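Local structure of Lin2722 protein (Listeria innocua, 3DS8) at residues V121-P133 / E167-G179. The protein is of unknown function but has an alpha/beta-hydrolase fold and may be a serine hydrolase. Numbering follows the deposited sequence.
With SO4 (sulfate ion), chain F.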
loop_
_atom_site.group_PDB
_atom_site.type_symbol
_atom_site.label_atom_id
_atom_site.label_comp_id
_atom_site.label_asym_id
_atom_site.label_seq_id
_atom_site.Cartn_x
_atom_site.Cartn_y
_atom_site.Cartn_z
ATOM N N VAL A 121 -9.984 12.785 8.154
ATOM C CA VAL A 121 -9.518 12.112 6.935
ATOM C C VAL A 121 -10.230 10.763 6.752
ATOM O O VAL A 121 -10.718 10.204 7.728
ATOM C CB VAL A 121 -7.971 11.898 6.950
ATOM C CG1 VAL A 121 -7.234 13.236 7.100
ATOM C CG2 VAL A 121 -7.569 10.927 8.063
ATOM N N PRO A 122 -10.257 10.236 5.512
ATOM C CA PRO A 122 -10.908 8.937 5.344
ATOM C C PRO A 122 -10.149 7.824 6.073
ATOM O O PRO A 122 -8.915 7.810 6.115
ATOM C CB PRO A 122 -10.919 8.746 3.844
ATOM C CG PRO A 122 -10.659 10.131 3.267
ATOM C CD PRO A 122 -9.727 10.716 4.228
ATOM N N THR A 123 -10.880 6.891 6.646
ATOM C CA THR A 123 -10.246 5.777 7.333
ATOM C C THR A 123 -9.753 4.804 6.241
ATOM O O THR A 123 -10.507 4.493 5.318
ATOM C CB THR A 123 -11.234 4.997 8.205
ATOM O OG1 THR A 123 -12.284 4.511 7.383
ATOM C CG2 THR A 123 -11.849 5.833 9.223
ATOM N N LEU A 124 -8.519 4.328 6.346
ATOM C CA LEU A 124 -8.013 3.316 5.394
ATOM C C LEU A 124 -8.689 1.984 5.716
ATOM O O LEU A 124 -8.765 1.574 6.864
ATOM C CB LEU A 124 -6.500 3.168 5.509
ATOM C CG LEU A 124 -5.737 2.458 4.432
ATOM C CD1 LEU A 124 -5.934 3.101 3.052
ATOM C CD2 LEU A 124 -4.231 2.466 4.853
ATOM N N ARG A 125 -9.235 1.356 4.699
ATOM C CA ARG A 125 -9.916 0.096 4.820
ATOM C C ARG A 125 -9.021 -1.037 4.274
ATOM O O ARG A 125 -8.505 -1.844 5.040
ATOM C CB ARG A 125 -11.263 0.149 4.110
ATOM C CG ARG A 125 -12.054 -1.161 4.223
ATOM C CD ARG A 125 -13.310 -1.177 3.389
ATOM N NE ARG A 125 -13.060 -1.154 1.955
ATOM C CZ ARG A 125 -13.967 -1.502 1.049
ATOM N NH1 ARG A 125 -15.187 -1.895 1.427
ATOM N NH2 ARG A 125 -13.660 -1.481 -0.221
ATOM N N LYS A 126 -8.836 -1.092 2.966
ATOM C CA LYS A 126 -7.928 -2.088 2.358
ATOM C C LYS A 126 -6.609 -1.408 2.050
ATOM O O LYS A 126 -6.601 -0.288 1.534
ATOM C CB LYS A 126 -8.503 -2.639 1.088
ATOM C CG LYS A 126 -9.792 -3.449 1.312
ATOM C CD LYS A 126 -10.435 -3.776 0.010
ATOM C CE LYS A 126 -11.703 -4.521 0.159
ATOM N NZ LYS A 126 -11.569 -5.958 0.461
ATOM N N LEU A 127 -5.511 -2.073 2.348
ATOM C CA LEU A 127 -4.155 -1.570 2.149
ATOM C C LEU A 127 -3.383 -2.645 1.395
ATOM O O LEU A 127 -3.181 -3.738 1.914
ATOM C CB LEU A 127 -3.452 -1.309 3.480
ATOM C CG LEU A 127 -2.132 -0.540 3.529
ATOM C CD1 LEU A 127 -1.778 -0.263 5.032
ATOM C CD2 LEU A 127 -1.005 -1.261 2.765
ATOM N N VAL A 128 -2.999 -2.347 0.161
ATOM C CA VAL A 128 -2.133 -3.212 -0.638
ATOM C C VAL A 128 -0.737 -2.606 -0.750
ATOM O O VAL A 128 -0.545 -1.438 -1.169
ATOM C CB VAL A 128 -2.712 -3.462 -2.062
ATOM C CG1 VAL A 128 -1.786 -4.408 -2.876
ATOM C CG2 VAL A 128 -4.134 -4.034 -2.015
ATOM N N ALA A 129 0.254 -3.368 -0.265
ATOM C CA ALA A 129 1.659 -2.933 -0.284
ATOM C C ALA A 129 2.446 -3.845 -1.228
ATOM O O ALA A 129 2.453 -5.049 -1.022
ATOM C CB ALA A 129 2.249 -2.984 1.153
ATOM N N ILE A 130 3.058 -3.270 -2.268
ATOM C CA ILE A 130 3.688 -4.057 -3.332
ATOM C C ILE A 130 5.197 -3.792 -3.253
ATOM O O ILE A 130 5.664 -2.698 -3.606
ATOM C CB ILE A 130 3.110 -3.701 -4.725
ATOM C CG1 ILE A 130 1.583 -3.857 -4.727
ATOM C CG2 ILE A 130 3.770 -4.546 -5.802
ATOM C CD1 ILE A 130 0.943 -3.462 -6.032
ATOM N N GLY A 131 5.944 -4.795 -2.767
ATOM C CA GLY A 131 7.403 -4.705 -2.609
ATOM C C GLY A 131 7.855 -3.623 -1.632
ATOM O O GLY A 131 8.863 -2.950 -1.859
ATOM N N SER A 132 7.134 -3.461 -0.525
ATOM C CA SER A 132 7.398 -2.359 0.393
ATOM C C SER A 132 8.436 -2.823 1.402
ATOM O O SER A 132 8.231 -3.867 2.020
ATOM C CB SER A 132 6.133 -1.900 1.123
ATOM O OG SER A 132 5.154 -1.349 0.214
ATOM N N PRO A 133 9.516 -2.052 1.582
ATOM C CA PRO A 133 10.560 -2.539 2.492
ATOM C C PRO A 133 10.266 -2.188 3.959
ATOM O O PRO A 133 10.861 -1.272 4.557
ATOM C CB PRO A 133 11.803 -1.853 1.939
ATOM C CG PRO A 133 11.289 -0.564 1.383
ATOM C CD PRO A 133 9.943 -0.823 0.875
ATOM N N GLU A 167 -2.787 0.639 17.066
ATOM C CA GLU A 167 -3.537 1.796 16.632
ATOM C C GLU A 167 -4.276 1.557 15.321
ATOM O O GLU A 167 -5.106 2.405 14.941
ATOM C CB GLU A 167 -2.608 3.003 16.478
ATOM C CG GLU A 167 -1.809 3.287 17.726
ATOM C CD GLU A 167 -2.678 3.576 18.917
ATOM O OE1 GLU A 167 -3.516 4.486 18.810
ATOM O OE2 GLU A 167 -2.538 2.877 19.949
ATOM N N VAL A 168 -4.022 0.440 14.640
ATOM C CA VAL A 168 -4.700 0.253 13.340
ATOM C C VAL A 168 -6.184 0.025 13.554
ATOM O O VAL A 168 -6.614 -0.445 14.612
ATOM C CB VAL A 168 -4.080 -0.871 12.442
ATOM C CG1 VAL A 168 -2.575 -0.662 12.303
ATOM C CG2 VAL A 168 -4.381 -2.237 12.993
ATOM N N SER A 169 -6.971 0.434 12.567
ATOM C CA SER A 169 -8.380 0.155 12.530
ATOM C C SER A 169 -8.570 -1.356 12.647
ATOM O O SER A 169 -7.916 -2.133 11.951
ATOM C CB SER A 169 -9.009 0.633 11.213
ATOM O OG SER A 169 -10.366 0.192 11.088
ATOM N N PRO A 170 -9.484 -1.779 13.514
ATOM C CA PRO A 170 -9.751 -3.205 13.581
ATOM C C PRO A 170 -10.432 -3.732 12.326
ATOM O O PRO A 170 -10.555 -4.932 12.202
ATOM C CB PRO A 170 -10.685 -3.333 14.773
ATOM C CG PRO A 170 -11.275 -2.026 14.957
ATOM C CD PRO A 170 -10.365 -1.005 14.404
ATOM N N ASP A 171 -10.868 -2.857 11.420
ATOM C CA ASP A 171 -11.412 -3.297 10.127
ATOM C C ASP A 171 -10.406 -3.283 8.974
ATOM O O ASP A 171 -10.763 -3.614 7.833
ATOM C CB ASP A 171 -12.637 -2.462 9.762
ATOM C CG ASP A 171 -13.737 -2.602 10.784
ATOM O OD1 ASP A 171 -14.014 -3.744 11.196
ATOM O OD2 ASP A 171 -14.288 -1.571 11.203
ATOM N N LEU A 172 -9.166 -2.911 9.264
ATOM C CA LEU A 172 -8.115 -2.832 8.229
ATOM C C LEU A 172 -7.909 -4.211 7.582
ATOM O O LEU A 172 -7.914 -5.231 8.258
ATOM C CB LEU A 172 -6.801 -2.332 8.780
ATOM C CG LEU A 172 -5.707 -1.936 7.755
ATOM C CD1 LEU A 172 -6.077 -0.669 7.037
ATOM C CD2 LEU A 172 -4.301 -1.835 8.372
ATOM N N GLU A 173 -7.697 -4.222 6.277
ATOM C CA GLU A 173 -7.413 -5.471 5.546
ATOM C C GLU A 173 -6.147 -5.211 4.732
ATOM O O GLU A 173 -6.073 -4.247 3.989
ATOM C CB GLU A 173 -8.581 -5.844 4.618
ATOM C CG GLU A 173 -9.880 -6.087 5.353
ATOM C CD GLU A 173 -11.053 -6.424 4.456
ATOM O OE1 GLU A 173 -10.890 -6.267 3.239
ATOM O OE2 GLU A 173 -12.113 -6.928 4.965
ATOM N N VAL A 174 -5.154 -6.059 4.916
ATOM C CA VAL A 174 -3.815 -5.815 4.392
ATOM C C VAL A 174 -3.400 -6.936 3.478
ATOM O O VAL A 174 -3.523 -8.117 3.842
ATOM C CB VAL A 174 -2.781 -5.630 5.536
ATOM C CG1 VAL A 174 -1.391 -5.515 4.961
ATOM C CG2 VAL A 174 -3.115 -4.426 6.388
ATOM N N LEU A 175 -2.907 -6.580 2.293
ATOM C CA LEU A 175 -2.324 -7.529 1.360
ATOM C C LEU A 175 -0.895 -7.094 1.110
ATOM O O LEU A 175 -0.631 -5.940 0.681
ATOM C CB LEU A 175 -3.084 -7.541 0.011
ATOM C CG LEU A 175 -2.415 -8.288 -1.140
ATOM C CD1 LEU A 175 -2.260 -9.763 -0.798
ATOM C CD2 LEU A 175 -3.270 -8.054 -2.464
ATOM N N ALA A 176 0.058 -7.983 1.424
ATOM C CA ALA A 176 1.465 -7.735 1.185
ATOM C C ALA A 176 1.931 -8.609 0.027
ATOM O O ALA A 176 1.928 -9.856 0.090
ATOM C CB ALA A 176 2.325 -8.042 2.444
ATOM N N ILE A 177 2.302 -7.936 -1.052
ATOM C CA ILE A 177 2.859 -8.549 -2.229
ATOM C C ILE A 177 4.356 -8.417 -2.261
ATOM O O ILE A 177 4.910 -7.298 -2.053
ATOM C CB ILE A 177 2.235 -7.917 -3.490
ATOM C CG1 ILE A 177 0.759 -8.331 -3.620
ATOM C CG2 ILE A 177 3.047 -8.295 -4.755
ATOM C CD1 ILE A 177 0.014 -7.609 -4.744
ATOM N N ALA A 178 5.046 -9.541 -2.426
ATOM C CA ALA A 178 6.492 -9.553 -2.398
ATOM C C ALA A 178 7.047 -10.284 -3.599
ATOM O O ALA A 178 6.451 -11.256 -4.072
ATOM C CB ALA A 178 7.016 -10.218 -1.135
ATOM N N GLY A 179 8.178 -9.806 -4.102
ATOM C CA GLY A 179 8.922 -10.531 -5.150
ATOM C C GLY A 179 10.161 -11.250 -4.631
ATOM O O GLY A 179 10.814 -10.834 -3.655
HETATM S S SO4 F . -14.587 -5.890 3.221
HETATM O O1 SO4 F . -15.977 -5.627 3.634
HETATM O O2 SO4 F . -14.239 -7.219 3.810
HETATM O O3 SO4 F . -14.457 -5.879 1.745
HETATM O O4 SO4 F . -13.703 -4.772 3.644
HETATM O O HOH W 1 -10.619 0.109 8.325
HETATM O O HOH W 2 5.227 -5.499 0.430
#
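I177, E173 and L127 bury the most surface where 123-130 and 173-179 run side by side as neighbouring parallel strands in the central sheet of an alpha/beta-hydrolase fold. L127 binds both ways through its backbone: its N donates to E173 O (2.8 Å), and its O accepts from L175 N. An apolar leucine suits the buried face it shares with V174, where L127 CB meets V174 CG2 at 4.3 Å. On the other face I177 packs against I130 and V128, its two branches of unequal length meeting both at once. With CG1 anti to its own carbonyl carbon (chi1 -70°), I177 sends CD1 to V128 CG1 (4.1 Å), while its CG2 branch lies alongside I130 CG2. E173, on that same face, carries its carboxylate on an extended chain beside buried K126 and supplies the countercharge: OE1 receives K126 NZ nearly end-on in a 2.9 Å salt bridge. The long, flexible lysine suits this strand end, because NZ also reaches the carbonyls of F238 and F242 and a sulfate ion, probably from the crystallisation liquor. At the opposite end G131, whose positive phi (62°) a glycine tolerates easily, ends the ladder: its N donates to I177 O at 2.8 Å, tilted 25° from the carbonyl plane.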